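Local atomic coordinates of galactose mutarotase-like protein (Clostridium acetobutylicum, PDB entry 3OS7), a protein that probably binds carbohydrate and may act as an aldose 1-epimerase, interconverting the anomers of a sugar. Residues 88-93 / 175-180; 98-101 / 107-110; 249-254 / 260-265; 308-313 / 319-324. All blocks are in the same frame, centred on the assembly; numbering follows the deposited sequence.

How the interactions relate
From the N terminus, interaction 1 opens first, at the end of strand 82-90, and closes a long loop when the chain returns at 175-180. Interaction 2 falls within that loop and closes a short one between strands 93-96 and 106-108. Interaction 3 follows in series and ties strand 246-256 to its hairpin partner 259-261 and to Arg-262 just beyond, about 30 Å from interaction 1 between centres. Interaction 4 comes last and closes the loop around helix 316-319. No loops cross. Interactions 1 and 4 touch: strands 178-189 and 322-324 are neighbours, and Glu-177 OE2 lies 2.6 Å from Thr-323 OG1. Interaction 2 reaches the same small sheet as interaction 1 through strand 106-108.

Interaction 1. Residues 88-93 / 175-180; sequences FKLGDK and SEEMPL
Phe-88 and Leu-90, at the end of a beta hairpin, pack on Pro-179 near the start of strand 178-189 and on Glu-177 just before it. The hairpin joins strands 82-90 and 93-96 of this mutarotase-like, mostly beta fold. Its tip is a type II' beta turn from Leu-90 to Lys-93. Two backbone hydrogen bonds close the turn, Leu-90 N to Lys-93 O at 2.9 Å and Lys-93 N to Leu-90 O at 3.0 Å. The two segments do not pair as strands. The CA atoms of Leu-90 and Pro-179 stay 7.6 Å apart, and side chains fill the distance.

The apolar part centres on Pro-179. Its CG meets the edge of the Phe-88 ring near the ring plane, 3.7 Å from CE2. Its CB lies 3.8 Å from Phe-88 CZ. The first torsion of Phe-88 (65°) sets CG between the backbone N and the carbonyl carbon, which turns the far edge of the ring to the proline. Tyr-95 stacks on the Phe-88 ring and also touches Pro-179. Leu-90 adds a methyl, with CD2 4.0 Å from Pro-179 CG.

At the exposed margin a methyl meets oxygens by van der Waals contact alone. Glu-177 is extended and crosses Leu-90 at about a right angle. Its OE2 is hydrogen-bonded to Thr-323. Leu-90 CD2 rests 3.9 Å from the backbone O of Glu-177 and 4.0 Å from its OE1.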
loop_
_atom_site.group_PDB
_atom_site.type_symbol
_atom_site.label_atom_id
_atom_site.label_comp_id
_atom_site.label_asym_id
_atom_site.label_seq_id
_atom_site.Cartn_x
_atom_site.Cartn_y
_atom_site.Cartn_z
ATOM N N PHE A 88 -7.646 4.013 -21.368
ATOM C CA PHE A 88 -6.908 5.290 -21.457
ATOM C C PHE A 88 -6.034 5.208 -22.690
ATOM O O PHE A 88 -5.840 4.135 -23.239
ATOM C CB PHE A 88 -6.064 5.598 -20.206
ATOM C CG PHE A 88 -4.912 4.641 -19.955
ATOM C CD1 PHE A 88 -5.092 3.502 -19.194
ATOM C CD2 PHE A 88 -3.646 4.878 -20.482
ATOM C CE1 PHE A 88 -4.044 2.649 -18.933
ATOM C CE2 PHE A 88 -2.593 4.016 -20.234
ATOM C CZ PHE A 88 -2.795 2.891 -19.469
ATOM N N LYS A 89 -5.509 6.350 -23.101
ATOM C CA LYS A 89 -4.565 6.427 -24.206
ATOM C C LYS A 89 -3.182 6.882 -23.740
ATOM O O LYS A 89 -3.044 7.686 -22.805
ATOM C CB LYS A 89 -5.100 7.392 -25.274
ATOM C CG LYS A 89 -6.362 6.886 -25.899
ATOM C CD LYS A 89 -6.786 7.644 -27.098
ATOM C CE LYS A 89 -6.003 7.225 -28.318
ATOM N NZ LYS A 89 -6.368 8.144 -29.385
ATOM N N LEU A 90 -2.168 6.390 -24.430
ATOM C CA LEU A 90 -0.820 6.940 -24.307
ATOM C C LEU A 90 -0.342 7.189 -25.732
ATOM O O LEU A 90 -0.160 6.257 -26.512
ATOM C CB LEU A 90 0.106 5.997 -23.533
ATOM C CG LEU A 90 1.523 6.512 -23.286
ATOM C CD1 LEU A 90 1.470 7.739 -22.361
ATOM C CD2 LEU A 90 2.453 5.440 -22.725
ATOM N N GLY A 91 -0.200 8.464 -26.089
ATOM C CA GLY A 91 0.056 8.807 -27.463
ATOM C C GLY A 91 -1.077 8.270 -28.328
ATOM O O GLY A 91 -2.250 8.428 -28.002
ATOM N N ASP A 92 -0.739 7.577 -29.388
ATOM C CA ASP A 92 -1.789 7.055 -30.259
ATOM C C ASP A 92 -2.184 5.635 -29.906
ATOM O O ASP A 92 -2.943 5.024 -30.668
ATOM C CB ASP A 92 -1.367 7.160 -31.721
ATOM C CG ASP A 92 -0.082 6.396 -32.019
ATOM O OD1 ASP A 92 0.278 5.481 -31.243
ATOM O OD2 ASP A 92 0.571 6.722 -33.035
ATOM N N LYS A 93 -1.720 5.116 -28.757
ATOM C CA LYS A 93 -2.065 3.756 -28.308
ATOM C C LYS A 93 -3.229 3.768 -27.329
ATOM O O LYS A 93 -3.256 4.594 -26.428
ATOM C CB LYS A 93 -0.870 3.093 -27.629
ATOM C CG LYS A 93 0.342 2.981 -28.497
ATOM N N SER A 175 9.756 -3.227 -25.254
ATOM C CA SER A 175 10.399 -2.375 -26.242
ATOM C C SER A 175 9.696 -1.026 -26.428
ATOM O O SER A 175 10.070 -0.249 -27.298
ATOM C CB SER A 175 10.468 -3.120 -27.568
ATOM O OG SER A 175 9.173 -3.383 -28.062
ATOM N N GLU A 176 8.675 -0.748 -25.606
ATOM C CA GLU A 176 7.877 0.467 -25.725
ATOM C C GLU A 176 7.732 1.175 -24.380
ATOM O O GLU A 176 7.899 0.580 -23.315
ATOM C CB GLU A 176 6.483 0.133 -26.250
ATOM C CG GLU A 176 6.458 -0.418 -27.670
ATOM C CD GLU A 176 5.073 -0.836 -28.097
ATOM O OE1 GLU A 176 4.584 -1.887 -27.617
ATOM O OE2 GLU A 176 4.475 -0.123 -28.924
ATOM N N GLU A 177 7.346 2.439 -24.449
ATOM C CA GLU A 177 7.047 3.230 -23.267
ATOM C C GLU A 177 5.888 2.607 -22.473
ATOM O O GLU A 177 4.846 2.353 -23.041
ATOM C CB GLU A 177 6.652 4.626 -23.741
ATOM C CG GLU A 177 6.832 5.694 -22.738
ATOM C CD GLU A 177 6.276 7.035 -23.188
ATOM O OE1 GLU A 177 5.672 7.142 -24.291
ATOM O OE2 GLU A 177 6.438 7.988 -22.416
HETATM N N MSE A 178 6.083 2.390 -21.170
HETATM C CA MSE A 178 5.123 1.694 -20.322
HETATM C C MSE A 178 4.447 2.668 -19.345
HETATM O O MSE A 178 5.114 3.328 -18.563
HETATM C CB MSE A 178 5.812 0.608 -19.519
HETATM C CG MSE A 178 4.854 -0.327 -18.804
HETATM SE SE MSE A 178 5.721 -1.524 -17.597
HETATM C CE MSE A 178 5.702 -0.500 -15.975
ATOM N N PRO A 179 3.115 2.732 -19.374
ATOM C CA PRO A 179 2.398 3.530 -18.361
ATOM C C PRO A 179 2.700 3.043 -16.961
ATOM O O PRO A 179 2.807 1.831 -16.741
ATOM C CB PRO A 179 0.922 3.233 -18.672
ATOM C CG PRO A 179 0.930 2.787 -20.116
ATOM C CD PRO A 179 2.208 2.090 -20.327
ATOM N N LEU A 180 2.769 3.955 -15.996
ATOM C CA LEU A 180 3.144 3.579 -14.646
ATOM C C LEU A 180 2.356 4.380 -13.611
ATOM O O LEU A 180 2.379 5.617 -13.602
ATOM C CB LEU A 180 4.626 3.871 -14.420
ATOM C CG LEU A 180 5.177 3.562 -13.024
ATOM C CD1 LEU A 180 5.331 2.075 -12.812
ATOM C CD2 LEU A 180 6.500 4.268 -12.884
#

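Interaction 2. Residues 98-101 / 107-110; sequences PINE and YIHG
Ile-99 and Tyr-107 bring their CA atoms within 5.0 Å of each other, where loop 98-101 runs beside strand 106-108. Asn-100 reaches across with its side-chain amide and grips the backbone of Ile-108 at both ends. Its chi1 of 68° places CG between the backbone N and the carbonyl carbon, bringing the amide over to Ile-108. Asn-100 OD1 accepts from Ile-108 N at 2.7 Å, in the carbonyl plane and on a lone pair. The bond is bent, with 143° at the hydrogen. Asn-100 ND2 donates to Ile-108 O at 3.0 Å, straighter, at 159°. Together the two bonds fix the rotation of the amide and tell its O from its N. Asn-100 and Glu-101 both face Asn-106, a classic beta bulge. Strand 106-108 is an outermost strand of a three-stranded antiparallel sheet within this chain. The Tyr-107 ring lies almost parallel to the amide, with CE1 3.5 Å from Asn-100 ND2. At the ring edge Pro-98 O comes 3.2 Å from Tyr-107 CD1. Glu-101 packs its CB 4.2 Å from Ile-108 CG2. Its carboxylate is held elsewhere, by a salt bridge to Arg-82 and hydrogen bonds to Asn-104 and Asn-106.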
loop_
_atom_site.group_PDB
_atom_site.type_symbol
_atom_site.label_atom_id
_atom_site.label_comp_id
_atom_site.label_asym_id
_atom_site.label_seq_id
_atom_site.Cartn_x
_atom_site.Cartn_y
_atom_site.Cartn_z
ATOM N N PRO A 98 -10.596 -5.310 -19.178
ATOM C CA PRO A 98 -11.940 -5.761 -18.802
ATOM C C PRO A 98 -12.394 -5.089 -17.506
ATOM O O PRO A 98 -11.582 -4.907 -16.636
ATOM C CB PRO A 98 -11.757 -7.267 -18.601
ATOM C CG PRO A 98 -10.589 -7.624 -19.436
ATOM C CD PRO A 98 -9.673 -6.440 -19.377
ATOM N N ILE A 99 -13.671 -4.746 -17.396
ATOM C CA ILE A 99 -14.209 -4.049 -16.230
ATOM C C ILE A 99 -14.255 -4.991 -15.012
ATOM O O ILE A 99 -14.908 -6.038 -15.059
ATOM C CB ILE A 99 -15.639 -3.513 -16.558
ATOM C CG1 ILE A 99 -15.573 -2.478 -17.672
ATOM C CG2 ILE A 99 -16.371 -2.953 -15.309
ATOM C CD1 ILE A 99 -14.633 -1.264 -17.322
ATOM N N ASN A 100 -13.576 -4.620 -13.931
ATOM C CA ASN A 100 -13.596 -5.394 -12.668
ATOM C C ASN A 100 -14.220 -4.612 -11.499
ATOM O O ASN A 100 -14.129 -5.052 -10.361
ATOM C CB ASN A 100 -12.208 -5.942 -12.299
ATOM C CG ASN A 100 -11.226 -4.855 -11.921
ATOM O OD1 ASN A 100 -11.496 -3.683 -12.154
ATOM N ND2 ASN A 100 -10.071 -5.242 -11.336
ATOM N N GLU A 101 -14.812 -3.449 -11.796
ATOM C CA GLU A 101 -15.657 -2.712 -10.845
ATOM C C GLU A 101 -16.947 -2.418 -11.585
ATOM O O GLU A 101 -17.042 -1.462 -12.324
ATOM C CB GLU A 101 -14.962 -1.419 -10.332
ATOM C CG GLU A 101 -15.684 -0.862 -9.099
ATOM C CD GLU A 101 -15.483 0.629 -8.802
ATOM O OE1 GLU A 101 -14.899 1.376 -9.603
ATOM O OE2 GLU A 101 -15.925 1.064 -7.720
ATOM N N TYR A 107 -11.898 -0.122 -14.318
ATOM C CA TYR A 107 -10.879 -1.077 -13.936
ATOM C C TYR A 107 -10.229 -0.555 -12.671
ATOM O O TYR A 107 -9.894 0.637 -12.592
ATOM C CB TYR A 107 -9.831 -1.303 -15.036
ATOM C CG TYR A 107 -8.870 -2.405 -14.661
ATOM C CD1 TYR A 107 -9.243 -3.732 -14.750
ATOM C CD2 TYR A 107 -7.610 -2.121 -14.148
ATOM C CE1 TYR A 107 -8.410 -4.741 -14.373
ATOM C CE2 TYR A 107 -6.761 -3.145 -13.751
ATOM C CZ TYR A 107 -7.176 -4.455 -13.863
ATOM O OH TYR A 107 -6.354 -5.481 -13.484
ATOM N N ILE A 108 -9.994 -1.431 -11.686
ATOM C CA ILE A 108 -9.498 -0.952 -10.378
ATOM C C ILE A 108 -8.412 -1.887 -9.844
ATOM O O ILE A 108 -8.514 -3.110 -9.998
ATOM C CB ILE A 108 -10.654 -0.820 -9.358
ATOM C CG1 ILE A 108 -10.267 0.039 -8.166
ATOM C CG2 ILE A 108 -11.133 -2.193 -8.902
ATOM C CD1 ILE A 108 -11.427 0.303 -7.120
ATOM N N HIS A 109 -7.355 -1.289 -9.276
ATOM C CA HIS A 109 -6.344 -1.944 -8.426
ATOM C C HIS A 109 -5.311 -2.887 -9.068
ATOM O O HIS A 109 -4.228 -3.095 -8.508
ATOM C CB HIS A 109 -7.001 -2.646 -7.239
ATOM C CG HIS A 109 -7.651 -1.716 -6.265
ATOM N ND1 HIS A 109 -7.149 -0.453 -5.983
ATOM C CD2 HIS A 109 -8.732 -1.886 -5.465
ATOM C CE1 HIS A 109 -7.938 0.125 -5.084
ATOM N NE2 HIS A 109 -8.905 -0.723 -4.760
ATOM N N GLY A 110 -5.628 -3.448 -10.225
ATOM C CA GLY A 110 -4.716 -4.387 -10.877
ATOM C C GLY A 110 -4.801 -5.838 -10.396
ATOM O O GLY A 110 -5.601 -6.180 -9.533
#

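Interaction 3. Residues 249-254 / 260-265; sequences FSLKDI and TFRGAC
Arg-262 runs extended from the backbone and then bends at chi3 (-66°), which lays its guanidinium beside Asp-253. In Asp-253 CG is anti to the carbonyl carbon (chi1 -59°), and the carboxylate swings to the arginine. The salt bridge is side-on and uses one oxygen. Asp-253 OD1 accepts from Arg-262 NE at 3.0 Å and from Arg-262 NH2 at 3.2 Å. Both bonds lie close to the guanidinium plane. The carboxylate plane is turned 75° from it. NE meets OD1 nearly along the C-O bond, and NH2 comes from above the carboxylate plane. Over one guanidinium face lies Lys-252 CA.

The backbones pair beyond this point as part of the beta hairpin of strands 246-256 and 259-261. Ile-254 and Phe-261 form an antiparallel hydrogen-bonded pair. Ile-254 N donates to Phe-261 O at 2.9 Å, and Phe-261 N donates to Ile-254 O at 2.8 Å. Two CA-H...O contacts flank the pair, Asp-253 CA to Phe-261 O at 3.4 Å and Thr-260 CA to Ile-254 O at 3.3 Å. Ile-254 CG1 also meets the edge of the Phe-261 ring, 4.3 Å from CD2.

Arg-262 NH1 is bonded to Tyr-283 O and to a tetraethylene glycol, probably from the crystallisation liquor. Asp-253 and Tyr-283 O together fix the guanidinium, and its positive charge would be expected to favour the ionised form of Asp-253.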
loop_
_atom_site.group_PDB
_atom_site.type_symbol
_atom_site.label_atom_id
_atom_site.label_comp_id
_atom_site.label_asym_id
_atom_site.label_seq_id
_atom_site.Cartn_x
_atom_site.Cartn_y
_atom_site.Cartn_z
ATOM N N PHE A 249 -6.485 12.522 -1.012
ATOM C CA PHE A 249 -5.647 13.699 -0.776
ATOM C C PHE A 249 -4.389 13.655 -1.601
ATOM O O PHE A 249 -3.875 12.574 -1.900
ATOM C CB PHE A 249 -5.232 13.738 0.696
ATOM C CG PHE A 249 -6.384 13.910 1.654
ATOM C CD1 PHE A 249 -6.973 15.173 1.853
ATOM C CD2 PHE A 249 -6.897 12.826 2.317
ATOM C CE1 PHE A 249 -8.041 15.328 2.733
ATOM C CE2 PHE A 249 -7.947 12.973 3.196
ATOM C CZ PHE A 249 -8.530 14.228 3.398
ATOM N N SER A 250 -3.857 14.819 -1.950
ATOM C CA SER A 250 -2.432 14.896 -2.276
ATOM C C SER A 250 -1.608 14.977 -0.992
ATOM O O SER A 250 -2.111 15.371 0.051
ATOM C CB SER A 250 -2.138 16.061 -3.211
ATOM O OG SER A 250 -2.744 17.253 -2.769
ATOM N N LEU A 251 -0.326 14.655 -1.100
ATOM C CA LEU A 251 0.584 14.634 0.034
ATOM C C LEU A 251 1.617 15.733 -0.069
ATOM O O LEU A 251 1.987 16.163 -1.161
ATOM C CB LEU A 251 1.325 13.306 0.086
ATOM C CG LEU A 251 0.454 12.071 0.409
ATOM C CD1 LEU A 251 1.301 10.810 0.323
ATOM C CD2 LEU A 251 -0.175 12.226 1.785
ATOM N N LYS A 252 2.122 16.150 1.079
ATOM C CA LYS A 252 3.266 17.053 1.142
ATOM C C LYS A 252 4.143 16.623 2.301
ATOM O O LYS A 252 3.737 15.772 3.110
ATOM C CB LYS A 252 2.811 18.498 1.306
ATOM C CG LYS A 252 2.020 18.753 2.584
ATOM C CD LYS A 252 1.689 20.247 2.815
ATOM C CE LYS A 252 1.207 20.441 4.242
ATOM N NZ LYS A 252 0.618 21.790 4.427
ATOM N N ASP A 253 5.357 17.171 2.360
ATOM C CA ASP A 253 6.179 17.072 3.561
ATOM C C ASP A 253 5.739 18.063 4.636
ATOM O O ASP A 253 5.291 19.184 4.350
ATOM C CB ASP A 253 7.678 17.339 3.291
ATOM C CG ASP A 253 8.306 16.392 2.279
ATOM O OD1 ASP A 253 7.712 15.371 1.844
ATOM O OD2 ASP A 253 9.443 16.713 1.889
ATOM N N ILE A 254 5.851 17.620 5.879
ATOM C CA ILE A 254 5.686 18.441 7.054
ATOM C C ILE A 254 6.936 18.331 7.919
ATOM O O ILE A 254 7.774 17.470 7.701
ATOM C CB ILE A 254 4.458 18.039 7.895
ATOM C CG1 ILE A 254 4.570 16.586 8.403
ATOM C CG2 ILE A 254 3.186 18.281 7.107
ATOM C CD1 ILE A 254 3.498 16.194 9.394
ATOM N N THR A 260 12.076 16.582 8.141
ATOM C CA THR A 260 10.883 16.469 7.290
ATOM C C THR A 260 10.287 15.051 7.381
ATOM O O THR A 260 10.996 14.065 7.549
ATOM C CB THR A 260 11.112 16.840 5.837
ATOM O OG1 THR A 260 12.090 15.973 5.273
ATOM C CG2 THR A 260 11.552 18.320 5.711
ATOM N N PHE A 261 8.972 14.992 7.248
ATOM C CA PHE A 261 8.247 13.733 7.302
ATOM C C PHE A 261 7.141 13.795 6.288
ATOM O O PHE A 261 6.489 14.830 6.146
ATOM C CB PHE A 261 7.647 13.540 8.675
ATOM C CG PHE A 261 6.792 12.298 8.794
ATOM C CD1 PHE A 261 7.371 11.065 8.999
ATOM C CD2 PHE A 261 5.425 12.373 8.663
ATOM C CE1 PHE A 261 6.590 9.919 9.074
ATOM C CE2 PHE A 261 4.642 11.229 8.748
ATOM C CZ PHE A 261 5.218 10.021 8.959
ATOM N N ARG A 262 6.958 12.685 5.578
ATOM C CA ARG A 262 5.813 12.479 4.723
ATOM C C ARG A 262 5.209 11.121 5.072
ATOM O O ARG A 262 5.918 10.133 5.224
ATOM C CB ARG A 262 6.199 12.540 3.251
ATOM C CG ARG A 262 5.038 12.250 2.262
ATOM C CD ARG A 262 5.471 12.198 0.786
ATOM N NE ARG A 262 5.902 13.530 0.408
ATOM C CZ ARG A 262 5.684 14.149 -0.739
ATOM N NH1 ARG A 262 5.010 13.599 -1.720
ATOM N NH2 ARG A 262 6.140 15.383 -0.889
ATOM N N GLY A 263 3.891 11.108 5.251
ATOM C CA GLY A 263 3.193 9.860 5.517
ATOM C C GLY A 263 2.101 10.019 6.534
ATOM O O GLY A 263 1.482 11.073 6.630
ATOM N N ALA A 264 1.871 8.945 7.267
ATOM C CA ALA A 264 0.784 8.870 8.214
ATOM C C ALA A 264 1.245 8.301 9.521
ATOM O O ALA A 264 2.291 7.655 9.625
ATOM C CB ALA A 264 -0.408 8.027 7.618
ATOM N N CYS A 265 0.431 8.529 10.542
ATOM C CA CYS A 265 0.599 7.818 11.778
ATOM C C CYS A 265 -0.716 7.583 12.464
ATOM O O CYS A 265 -1.697 8.271 12.188
ATOM C CB CYS A 265 1.596 8.494 12.717
ATOM S SG CYS A 265 1.028 10.006 13.508
#

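Interaction 4. Residues 308-313 / 319-324; sequences NSPNVK and SGFKTL. With EDO (1,2-ethanediol), chain G.
The Phe-321 ring carries Pro-310 over one face. Pro-310 CA stands 4.1 Å from the centroid of the Phe-321 ring and 13° off its normal, a CH-pi contact. The proline side chain crosses the ring at about a right angle, and its CG reaches 3.7 Å from Phe-321 CE1. Ser-309 OG approaches the ring obliquely, 3.5 Å from Phe-321 CD1. That hydroxyl is hydrogen-bonded to Ser-305. Phe-321 holds CG anti to the backbone N (chi1 179°), which carries the ring across to the loop, and it also packs on Pro-179. Further along, Val-312 CG2 touches Ser-319 CB at 3.7 Å.

The contact joins loop 308-313 to the exit of helix 316-319, where Gly-320 leaves helical geometry with positive phi. Here Ser-319 OG accepts from Phe-321 N at 3.1 Å, an ST turn. In the loop, Asn-311 ND2 donates to Asn-308 OD1 at 3.0 Å. At the far end, Lys-313 N donates to O2 of a 1,2-ethanediol, probably from the crystallisation liquor, at 3.0 Å. The segments thus meet by apolar and CH-pi packing, while polar bonds shape each backbone from within its own segment.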
loop_
_atom_site.group_PDB
_atom_site.type_symbol
_atom_site.label_atom_id
_atom_site.label_comp_id
_atom_site.label_asym_id
_atom_site.label_seq_id
_atom_site.Cartn_x
_atom_site.Cartn_y
_atom_site.Cartn_z
ATOM N N ASN A 308 -7.229 7.622 -11.463
ATOM C CA ASN A 308 -7.546 7.804 -12.902
ATOM C C ASN A 308 -6.510 8.702 -13.608
ATOM O O ASN A 308 -6.853 9.359 -14.552
ATOM C CB ASN A 308 -8.965 8.382 -13.040
ATOM C CG ASN A 308 -9.544 8.289 -14.471
ATOM O OD1 ASN A 308 -9.306 7.335 -15.203
ATOM N ND2 ASN A 308 -10.370 9.268 -14.827
ATOM N N SER A 309 -5.266 8.728 -13.116
ATOM C CA SER A 309 -4.238 9.668 -13.588
ATOM C C SER A 309 -4.005 9.680 -15.118
ATOM O O SER A 309 -3.774 10.741 -15.673
ATOM C CB SER A 309 -2.889 9.440 -12.884
ATOM O OG SER A 309 -2.264 8.217 -13.250
ATOM N N PRO A 310 -4.077 8.530 -15.805
ATOM C CA PRO A 310 -3.880 8.594 -17.250
ATOM C C PRO A 310 -4.932 9.406 -18.007
ATOM O O PRO A 310 -4.690 9.807 -19.141
ATOM C CB PRO A 310 -3.951 7.120 -17.670
ATOM C CG PRO A 310 -3.704 6.371 -16.461
ATOM C CD PRO A 310 -4.291 7.148 -15.370
ATOM N N ASN A 311 -6.089 9.652 -17.392
ATOM C CA ASN A 311 -7.188 10.336 -18.067
ATOM C C ASN A 311 -7.499 11.764 -17.604
ATOM O O ASN A 311 -8.383 12.384 -18.170
ATOM C CB ASN A 311 -8.473 9.496 -17.911
ATOM C CG ASN A 311 -8.470 8.239 -18.767
ATOM O OD1 ASN A 311 -8.134 8.291 -19.971
ATOM N ND2 ASN A 311 -8.893 7.111 -18.174
ATOM N N VAL A 312 -6.841 12.263 -16.554
ATOM C CA VAL A 312 -7.211 13.562 -15.981
ATOM C C VAL A 312 -6.622 14.688 -16.853
ATOM O O VAL A 312 -5.626 14.502 -17.547
ATOM C CB VAL A 312 -6.755 13.736 -14.512
ATOM C CG1 VAL A 312 -7.464 12.731 -13.571
ATOM C CG2 VAL A 312 -5.213 13.596 -14.377
ATOM N N LYS A 313 -7.272 15.838 -16.834
ATOM C CA LYS A 313 -6.850 17.005 -17.645
ATOM C C LYS A 313 -6.027 17.889 -16.770
ATOM O O LYS A 313 -6.408 19.013 -16.453
ATOM C CB LYS A 313 -8.054 17.762 -18.168
ATOM C CG LYS A 313 -8.882 16.963 -19.090
ATOM C CD LYS A 313 -10.030 17.750 -19.621
ATOM C CE LYS A 313 -10.797 16.911 -20.548
ATOM N NZ LYS A 313 -11.947 17.614 -21.080
ATOM N N SER A 319 -0.579 15.516 -11.725
ATOM C CA SER A 319 -1.276 14.226 -11.652
ATOM C C SER A 319 -0.376 13.127 -11.097
ATOM O O SER A 319 -0.861 12.224 -10.449
ATOM C CB SER A 319 -1.818 13.806 -13.016
ATOM O OG SER A 319 -0.809 13.276 -13.854
ATOM N N GLY A 320 0.920 13.196 -11.395
ATOM C CA GLY A 320 1.881 12.164 -11.032
ATOM C C GLY A 320 1.963 10.978 -11.980
ATOM O O GLY A 320 2.727 10.018 -11.728
ATOM N N PHE A 321 1.173 11.002 -13.067
ATOM C CA PHE A 321 1.230 9.954 -14.057
ATOM C C PHE A 321 2.628 9.963 -14.651
ATOM O O PHE A 321 3.181 11.026 -14.917
ATOM C CB PHE A 321 0.194 10.200 -15.139
ATOM C CG PHE A 321 0.211 9.182 -16.215
ATOM C CD1 PHE A 321 -0.103 7.878 -15.933
ATOM C CD2 PHE A 321 0.577 9.521 -17.515
ATOM C CE1 PHE A 321 -0.077 6.904 -16.947
ATOM C CE2 PHE A 321 0.573 8.567 -18.521
ATOM C CZ PHE A 321 0.237 7.259 -18.223
ATOM N N LYS A 322 3.187 8.780 -14.829
ATOM C CA LYS A 322 4.545 8.603 -15.319
ATOM C C LYS A 322 4.539 7.498 -16.358
ATOM O O LYS A 322 3.606 6.697 -16.479
ATOM C CB LYS A 322 5.497 8.215 -14.159
ATOM C CG LYS A 322 5.713 9.298 -13.111
ATOM C CD LYS A 322 6.747 8.921 -12.056
ATOM C CE LYS A 322 8.085 9.582 -12.324
ATOM N NZ LYS A 322 8.600 9.293 -13.684
ATOM N N THR A 323 5.599 7.466 -17.143
ATOM C CA THR A 323 5.827 6.322 -17.991
ATOM C C THR A 323 7.274 5.904 -17.797
ATOM O O THR A 323 8.115 6.706 -17.346
ATOM C CB THR A 323 5.563 6.659 -19.443
ATOM O OG1 THR A 323 6.492 7.651 -19.863
ATOM C CG2 THR A 323 4.145 7.191 -19.622
ATOM N N LEU A 324 7.556 4.642 -18.081
ATOM C CA LEU A 324 8.908 4.135 -18.082
ATOM C C LEU A 324 9.357 3.830 -19.516
ATOM O O LEU A 324 8.664 3.171 -20.275
ATOM C CB LEU A 324 9.004 2.869 -17.242
ATOM C CG LEU A 324 8.838 3.002 -15.735
ATOM C CD1 LEU A 324 8.941 1.613 -15.103
ATOM C CD2 LEU A 324 9.906 3.937 -15.206
HETATM C C1 EDO G . -11.353 15.485 -15.308
HETATM O O1 EDO G . -12.206 15.815 -16.408
HETATM C C2 EDO G . -10.142 16.331 -15.605
HETATM O O2 EDO G . -9.161 16.228 -14.594
#